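Local atomic coordinates of probable glutathione S-transferase (Pseudomonas aeruginosa, PDB entry 6JWK), a protein that catalyses the isomerisation of maleylpyruvate and belongs to the zeta class of the glutathione transferase superfamily. Residues B[65-70]-B[96-101]. Numbering follows the deposited sequence.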
loop_
_atom_site.group_PDB
_atom_site.type_symbol
_atom_site.label_atom_id
_atom_site.label_comp_id
_atom_site.label_asym_id
_atom_site.label_seq_id
_atom_site.Cartn_x
_atom_site.Cartn_y
_atom_site.Cartn_z
ATOM N N GLN B 65 1.724 -5.979 8.093
ATOM C CA GLN B 65 1.088 -5.076 7.108
ATOM C C GLN B 65 -0.169 -4.514 7.758
ATOM O O GLN B 65 -1.204 -5.186 7.842
ATOM C CB GLN B 65 0.889 -5.692 5.733
ATOM C CG GLN B 65 2.203 -5.989 5.000
ATOM C CD GLN B 65 3.010 -4.748 4.697
ATOM O OE1 GLN B 65 2.470 -3.648 4.494
ATOM N NE2 GLN B 65 4.327 -4.912 4.688
ATOM N N SER B 66 -0.058 -3.255 8.176
ATOM C CA SER B 66 -1.135 -2.496 8.853
ATOM C C SER B 66 -2.448 -2.595 8.068
ATOM O O SER B 66 -3.538 -2.893 8.694
ATOM C CB SER B 66 -0.629 -1.068 9.103
ATOM O OG SER B 66 -0.391 -0.375 7.893
ATOM N N LEU B 67 -2.454 -2.419 6.738
ATOM C CA LEU B 67 -3.745 -2.517 5.994
ATOM C C LEU B 67 -4.250 -3.969 5.893
ATOM O O LEU B 67 -5.468 -4.154 5.894
ATOM C CB LEU B 67 -3.659 -1.931 4.587
ATOM C CG LEU B 67 -3.179 -0.494 4.469
ATOM C CD1 LEU B 67 -3.761 0.130 3.206
ATOM C CD2 LEU B 67 -3.475 0.342 5.667
ATOM N N ALA B 68 -3.387 -4.991 5.842
ATOM C CA ALA B 68 -3.882 -6.389 5.896
ATOM C C ALA B 68 -4.496 -6.637 7.282
ATOM O O ALA B 68 -5.522 -7.342 7.390
ATOM C CB ALA B 68 -2.764 -7.360 5.565
ATOM N N ILE B 69 -3.870 -6.119 8.335
ATOM C CA ILE B 69 -4.355 -6.351 9.716
ATOM C C ILE B 69 -5.717 -5.660 9.820
ATOM O O ILE B 69 -6.637 -6.241 10.394
ATOM C CB ILE B 69 -3.376 -5.829 10.764
ATOM C CG1 ILE B 69 -2.123 -6.698 10.823
ATOM C CG2 ILE B 69 -4.064 -5.735 12.113
ATOM C CD1 ILE B 69 -0.878 -5.962 11.316
ATOM N N ILE B 70 -5.844 -4.444 9.316
ATOM C CA ILE B 70 -7.153 -3.742 9.456
ATOM C C ILE B 70 -8.237 -4.572 8.761
ATOM O O ILE B 70 -9.367 -4.752 9.328
ATOM C CB ILE B 70 -7.039 -2.310 8.950
ATOM C CG1 ILE B 70 -6.239 -1.514 9.964
ATOM C CG2 ILE B 70 -8.405 -1.703 8.669
ATOM C CD1 ILE B 70 -5.895 -0.130 9.457
ATOM N N LEU B 96 -8.133 6.194 -1.252
ATOM C CA LEU B 96 -7.572 7.230 -0.355
ATOM C C LEU B 96 -6.604 6.591 0.640
ATOM O O LEU B 96 -5.550 7.162 0.879
ATOM C CB LEU B 96 -8.725 7.968 0.326
ATOM C CG LEU B 96 -8.318 9.117 1.234
ATOM C CD1 LEU B 96 -7.327 10.043 0.583
ATOM C CD2 LEU B 96 -9.569 9.874 1.636
ATOM N N ALA B 97 -6.962 5.467 1.232
ATOM C CA ALA B 97 -6.075 4.771 2.205
ATOM C C ALA B 97 -4.732 4.404 1.547
ATOM O O ALA B 97 -3.692 4.589 2.199
ATOM C CB ALA B 97 -6.770 3.560 2.798
ATOM N N LEU B 98 -4.758 3.915 0.307
ATOM C CA LEU B 98 -3.571 3.420 -0.435
ATOM C C LEU B 98 -2.787 4.612 -0.931
ATOM O O LEU B 98 -1.559 4.506 -0.940
ATOM C CB LEU B 98 -3.981 2.502 -1.589
ATOM C CG LEU B 98 -4.510 1.171 -1.086
ATOM C CD1 LEU B 98 -5.334 0.518 -2.180
ATOM C CD2 LEU B 98 -3.363 0.265 -0.631
ATOM N N LEU B 99 -3.438 5.737 -1.203
ATOM C CA LEU B 99 -2.670 6.972 -1.506
ATOM C C LEU B 99 -1.721 7.307 -0.360
ATOM O O LEU B 99 -0.529 7.610 -0.604
ATOM C CB LEU B 99 -3.642 8.115 -1.782
ATOM C CG LEU B 99 -3.045 9.500 -1.975
ATOM C CD1 LEU B 99 -2.164 9.568 -3.231
ATOM C CD2 LEU B 99 -4.205 10.474 -2.125
ATOM N N VAL B 100 -2.223 7.320 0.865
ATOM C CA VAL B 100 -1.380 7.548 2.063
ATOM C C VAL B 100 -0.357 6.406 2.228
ATOM O O VAL B 100 0.844 6.708 2.351
ATOM C CB VAL B 100 -2.262 7.684 3.304
ATOM C CG1 VAL B 100 -1.400 7.847 4.540
ATOM C CG2 VAL B 100 -3.210 8.873 3.085
ATOM N N ALA B 101 -0.807 5.156 2.195
ATOM C CA ALA B 101 -0.002 3.986 2.613
ATOM C C ALA B 101 1.048 3.616 1.552
ATOM O O ALA B 101 2.000 2.950 1.905
ATOM C CB ALA B 101 -0.922 2.834 2.976
#
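Leu67 reaches across the interdomain interface of the glutathione transferase fold, from helix 66-76 of the thioredoxin-like domain onto helix 87-103 of the all-helical domain, with one methyl, CD1, making the closest contacts. Leu67 CD1 lies 3.9 Å from both Leu98 CD2 and Ala101 CB, whereas Leu67 CD2 is more remote, 4.5 Å from Ala101 CB. Ala97 CB, 4.6 Å from Leu67 CD1, is a looser neighbour, partly shielded but not in contact. No hydrogen bond spans the segments; the atom contacts are apolar, side chain to side chain, and Leu67 contributes 68 of the 123 Å² buried. The CA atoms of Leu67 and Ala101, the nearest such pair, are 8.2 Å apart, a gap bridged by the length of the leucine. With chi1 at -55°, Leu67 CG lies anti to the carbonyl carbon, and the branch extends from a CB that already points toward helix 87-103. Leu98 contributes differently: its CB does not face helix 66-76 directly, yet CD2 comes close, and the two leucine chains meet at a slant. Helix 162-176 closes in through Cys166, which also touches Leu67, while Leu98 of the second subunit packs on Leu67, placing the contact beside the dimer interface. At the N-cap of helix 66-76, Gln65 NE2 hydrogen-bonds to Asp103 OD2 of that second subunit.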